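Local coordinates for protein putative isomerase (Sinorhizobium meliloti, PDB 2PPG) that is of unknown function but, as a putative isomerase of the enolase superfamily, pairs an N-terminal capping domain with a TIM-barrel-like domain, at residues Ala224-Val228 against Arg256-Val261; Ile251-Ala255 against Pro279-Ala285. All blocks are in the same frame, centred on the assembly; numbering follows the deposited sequence.

Contact 1. Residues Ala224-Val228 against Arg256-Val261; sequences ASEAV and RVAASV
Val257 pushes its CG2 methyl between Ala224 and Val228, and the close packing of the two helices centres on that methyl. Val257 CG2 lies 3.8 Å from Ala224 CA and 3.9 Å from Ala224 CB. Ala227 CB closes in on Val257 CG2 from the next turn at 4.1 Å. The methyl reaches across because CG1 takes the position anti to the backbone N (chi1 178°), leaving CG2 beside that N. Val228 does the same from its own helix: its CG2 sits 3.9 Å from Ser260 CB and 4.0 Å from Val257 CA, while its other methyl, CG1, meets Val261 CG1 at 4.3 Å. The axes of the two short segments come to 9.5 Å and run roughly parallel, crossing at -32°. No hydrogen bond spans the two segments; the close contacts are between carbon atoms for the most part. In contrast to the buried Val257, Val228 and Ala227, the looser side lies at Arg256. There only Arg256 CG approaches Ala224 CB, at 4.3 Å, and the guanidinium goes on to make a weak hydrogen bond from NH1 to Arg284 O of the second subunit. Val257 also packs alongside on Ile231, farther along helix 224-234, and on the strand side on Ile265, so this is an interface between neighbouring outer helices of the barrel, with strand 264-267 beneath Val257.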
loop_
_atom_site.group_PDB
_atom_site.type_symbol
_atom_site.label_atom_id
_atom_site.label_comp_id
_atom_site.label_asym_id
_atom_site.label_seq_id
_atom_site.Cartn_x
_atom_site.Cartn_y
_atom_site.Cartn_z
ATOM N N ALA A 224 12.589 13.510 12.779
ATOM C CA ALA A 224 12.779 13.525 11.341
ATOM C C ALA A 224 12.939 14.942 10.763
ATOM O O ALA A 224 13.889 15.218 10.025
ATOM C CB ALA A 224 11.635 12.792 10.670
ATOM N N SER A 225 12.008 15.829 11.100
ATOM C CA SER A 225 12.075 17.215 10.675
ATOM C C SER A 225 13.410 17.826 11.011
ATOM O O SER A 225 14.048 18.442 10.153
ATOM C CB SER A 225 11.003 18.028 11.374
ATOM O OG SER A 225 9.782 17.807 10.735
ATOM N N GLU A 226 13.802 17.677 12.275
ATOM C CA GLU A 226 15.068 18.182 12.752
ATOM C C GLU A 226 16.193 17.646 11.865
ATOM O O GLU A 226 16.949 18.428 11.283
ATOM C CB GLU A 226 15.280 17.840 14.235
ATOM C CG GLU A 226 14.515 18.762 15.187
ATOM C CD GLU A 226 14.338 18.204 16.608
ATOM O OE1 GLU A 226 13.660 18.880 17.414
ATOM O OE2 GLU A 226 14.853 17.111 16.937
ATOM N N ALA A 227 16.263 16.328 11.707
ATOM C CA ALA A 227 17.351 15.719 10.937
ATOM C C ALA A 227 17.373 16.200 9.489
ATOM O O ALA A 227 18.441 16.480 8.942
ATOM C CB ALA A 227 17.310 14.196 11.018
ATOM N N VAL A 228 16.199 16.327 8.879
ATOM C CA VAL A 228 16.129 16.832 7.508
ATOM C C VAL A 228 16.695 18.251 7.380
ATOM O O VAL A 228 17.506 18.511 6.488
ATOM C CB VAL A 228 14.708 16.752 6.936
ATOM C CG1 VAL A 228 14.597 17.551 5.636
ATOM C CG2 VAL A 228 14.338 15.313 6.696
ATOM N N ARG A 256 11.298 8.571 6.463
ATOM C CA ARG A 256 10.943 9.887 5.945
ATOM C C ARG A 256 12.171 10.752 5.660
ATOM O O ARG A 256 12.193 11.472 4.670
ATOM C CB ARG A 256 9.995 10.612 6.909
ATOM C CG ARG A 256 10.049 12.131 6.781
ATOM C CD ARG A 256 9.092 12.679 5.722
ATOM N NE ARG A 256 7.863 13.184 6.339
ATOM C CZ ARG A 256 6.644 12.727 6.074
ATOM N NH1 ARG A 256 5.603 13.250 6.699
ATOM N NH2 ARG A 256 6.459 11.763 5.177
ATOM N N VAL A 257 13.175 10.679 6.534
ATOM C CA VAL A 257 14.463 11.343 6.315
ATOM C C VAL A 257 15.124 10.785 5.052
ATOM O O VAL A 257 15.532 11.550 4.165
ATOM C CB VAL A 257 15.434 11.150 7.514
ATOM C CG1 VAL A 257 16.740 11.803 7.228
ATOM C CG2 VAL A 257 14.867 11.737 8.789
ATOM N N ALA A 258 15.205 9.454 4.954
ATOM C CA ALA A 258 15.779 8.800 3.766
ATOM C C ALA A 258 15.114 9.290 2.477
ATOM O O ALA A 258 15.798 9.580 1.489
ATOM C CB ALA A 258 15.680 7.295 3.874
ATOM N N ALA A 259 13.785 9.401 2.513
ATOM C CA ALA A 259 13.006 9.846 1.360
ATOM C C ALA A 259 13.124 11.344 1.082
ATOM O O ALA A 259 12.924 11.769 -0.050
ATOM C CB ALA A 259 11.540 9.450 1.515
ATOM N N SER A 260 13.462 12.139 2.096
ATOM C CA SER A 260 13.418 13.594 1.958
ATOM C C SER A 260 14.734 14.250 1.541
ATOM O O SER A 260 14.766 15.448 1.272
ATOM C CB SER A 260 12.917 14.237 3.248
ATOM O OG SER A 260 11.681 13.679 3.652
ATOM N N VAL A 261 15.821 13.487 1.498
ATOM C CA VAL A 261 17.132 14.046 1.140
ATOM C C VAL A 261 17.866 13.127 0.171
ATOM O O VAL A 261 17.678 11.916 0.196
ATOM C CB VAL A 261 18.013 14.272 2.389
ATOM C CG1 VAL A 261 17.439 15.375 3.252
ATOM C CG2 VAL A 261 18.165 12.979 3.200
#

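Contact 2. Residues Ile251-Ala255 against Pro279-Ala285; sequences IDGLA and PRVARRA
Asp252 OD1 takes both terminal nitrogens of Arg283, forming the salt bridge between the two segments. Arg283 NH1 is the main donor, with a fairly straight approach (159°), but the modelled 2.4 Å to Asp252 OD1 is too short to be taken literally. Arg283 NH2 adds a weak, bent bond to Asp252 OD1 at 3.3 Å. The carboxylate meets the guanidinium near its edge, with the two planes 48° apart. Arg283 gets there by folding its chain at chi2 and chi3, which also lays one guanidinium face over Ala255: the methyl CB is 3.4 Å from NH2. Arg280 is treated differently. Its guanidinium carries Ile251 CD1 over the centre of one face, 3.9 Å from Arg280 NE, and the same methyl touches Pro279 CB at 3.9 Å. A bend at chi2 (82°) turns the arginine across the isoleucine at about a right angle. Arg280 NH1 and NH2 are hydrogen-bonded to the backbone oxygens of Asp276 and Thr248, respectively, which should fix the plane that Ile251 rests on. Deeper in, Leu254 CD2 presses on Ala285 CB at 3.6 Å and reaches Arg280 CG at 4.0 Å. Ala285 can fill that place because the chain turns at Arg284, whose positive phi makes it the C-prime residue of a Schellman motif: Ala285 N bonds to Arg280 O and Arg284 N to Val281 O, ending a barrel helix against its neighbour.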
loop_
_atom_site.group_PDB
_atom_site.type_symbol
_atom_site.label_atom_id
_atom_site.label_comp_id
_atom_site.label_asym_id
_atom_site.label_seq_id
_atom_site.Cartn_x
_atom_site.Cartn_y
_atom_site.Cartn_z
ATOM N N ILE A 251 11.566 4.208 13.306
ATOM C CA ILE A 251 11.646 3.650 11.949
ATOM C C ILE A 251 10.903 4.479 10.889
ATOM O O ILE A 251 11.397 4.655 9.774
ATOM C CB ILE A 251 11.188 2.173 11.906
ATOM C CG1 ILE A 251 12.122 1.309 12.763
ATOM C CG2 ILE A 251 11.150 1.663 10.457
ATOM C CD1 ILE A 251 11.703 -0.138 12.884
ATOM N N ASP A 252 9.736 4.998 11.254
ATOM C CA ASP A 252 9.003 5.928 10.404
ATOM C C ASP A 252 9.783 7.201 10.120
ATOM O O ASP A 252 9.782 7.695 8.990
ATOM C CB ASP A 252 7.683 6.325 11.068
ATOM C CG ASP A 252 6.668 5.215 11.049
ATOM O OD1 ASP A 252 6.401 4.670 9.958
ATOM O OD2 ASP A 252 6.130 4.897 12.125
ATOM N N GLY A 253 10.420 7.749 11.153
ATOM C CA GLY A 253 11.193 8.981 11.009
ATOM C C GLY A 253 12.384 8.781 10.096
ATOM O O GLY A 253 12.653 9.604 9.225
ATOM N N LEU A 254 13.087 7.670 10.284
ATOM C CA LEU A 254 14.224 7.322 9.438
ATOM C C LEU A 254 13.800 7.169 7.970
ATOM O O LEU A 254 14.477 7.663 7.051
ATOM C CB LEU A 254 14.877 6.035 9.949
ATOM C CG LEU A 254 16.148 5.544 9.262
ATOM C CD1 LEU A 254 17.306 6.451 9.629
ATOM C CD2 LEU A 254 16.460 4.106 9.650
ATOM N N ALA A 255 12.675 6.486 7.756
ATOM C CA ALA A 255 12.156 6.297 6.402
ATOM C C ALA A 255 11.884 7.638 5.716
ATOM O O ALA A 255 12.224 7.823 4.550
ATOM C CB ALA A 255 10.906 5.435 6.424
ATOM N N PRO A 279 13.130 -4.657 9.170
ATOM C CA PRO A 279 12.177 -3.556 9.143
ATOM C C PRO A 279 12.731 -2.308 8.491
ATOM O O PRO A 279 12.012 -1.627 7.763
ATOM C CB PRO A 279 11.914 -3.301 10.622
ATOM C CG PRO A 279 12.163 -4.635 11.262
ATOM C CD PRO A 279 13.391 -5.098 10.551
ATOM N N ARG A 280 14.003 -2.017 8.720
ATOM C CA ARG A 280 14.607 -0.822 8.136
ATOM C C ARG A 280 14.769 -0.893 6.610
ATOM O O ARG A 280 14.593 0.123 5.936
ATOM C CB ARG A 280 15.933 -0.458 8.821
ATOM C CG ARG A 280 15.787 0.190 10.220
ATOM C CD ARG A 280 15.584 -0.850 11.323
ATOM N NE ARG A 280 15.577 -0.276 12.670
ATOM C CZ ARG A 280 15.323 -0.963 13.782
ATOM N NH1 ARG A 280 15.052 -2.256 13.727
ATOM N NH2 ARG A 280 15.334 -0.355 14.957
ATOM N N VAL A 281 15.102 -2.067 6.059
ATOM C CA VAL A 281 15.195 -2.172 4.596
ATOM C C VAL A 281 13.804 -2.238 3.977
ATOM O O VAL A 281 13.560 -1.652 2.916
ATOM C CB VAL A 281 16.107 -3.335 4.076
ATOM C CG1 VAL A 281 17.136 -3.735 5.113
ATOM C CG2 VAL A 281 15.293 -4.526 3.610
ATOM N N ALA A 282 12.889 -2.912 4.671
ATOM C CA ALA A 282 11.490 -2.968 4.257
ATOM C C ALA A 282 10.940 -1.568 4.050
ATOM O O ALA A 282 10.223 -1.329 3.094
ATOM C CB ALA A 282 10.642 -3.734 5.283
ATOM N N ARG A 283 11.293 -0.633 4.929
ATOM C CA ARG A 283 10.821 0.745 4.774
ATOM C C ARG A 283 11.697 1.619 3.874
ATOM O O ARG A 283 11.521 2.837 3.841
ATOM C CB ARG A 283 10.625 1.410 6.136
ATOM C CG ARG A 283 9.394 0.937 6.899
ATOM C CD ARG A 283 8.079 1.420 6.266
ATOM N NE ARG A 283 7.961 2.881 6.133
ATOM C CZ ARG A 283 7.650 3.709 7.134
ATOM N NH1 ARG A 283 7.445 3.225 8.356
ATOM N NH2 ARG A 283 7.549 5.025 6.920
ATOM N N ARG A 284 12.626 0.996 3.148
ATOM C CA ARG A 284 13.613 1.710 2.319
ATOM C C ARG A 284 14.332 2.807 3.106
ATOM O O ARG A 284 14.531 3.928 2.618
ATOM C CB ARG A 284 12.970 2.289 1.046
ATOM C CG ARG A 284 12.590 1.247 -0.008
ATOM N N ALA A 285 14.736 2.471 4.328
ATOM C CA ALA A 285 15.199 3.484 5.269
ATOM C C ALA A 285 16.719 3.749 5.289
ATOM O O ALA A 285 17.159 4.736 5.887
ATOM C CB ALA A 285 14.672 3.161 6.676
#

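Helix 251-260 is common to both contacts: its first turn meets 279-285 in contact 2, and its later part meets 224-228 in contact 1. Along the chain the segments alternate, 224-228, 251-255, 256-261, then 279-285, with strands 241-243 and 264-267 running parallel between the helices. The centres are about 11 Å apart, and the two sites touch directly, with Ala258 CB 3.6 Å from Ala285 O and Ala224 CB 3.6 Å from Gly253 O. Helix 251-260 is thus packed between the preceding and the following helix of the barrel-like domain, linking three successive beta-alpha units, and residues of both contacts also meet neighbouring subunits of the eight-chain assembly.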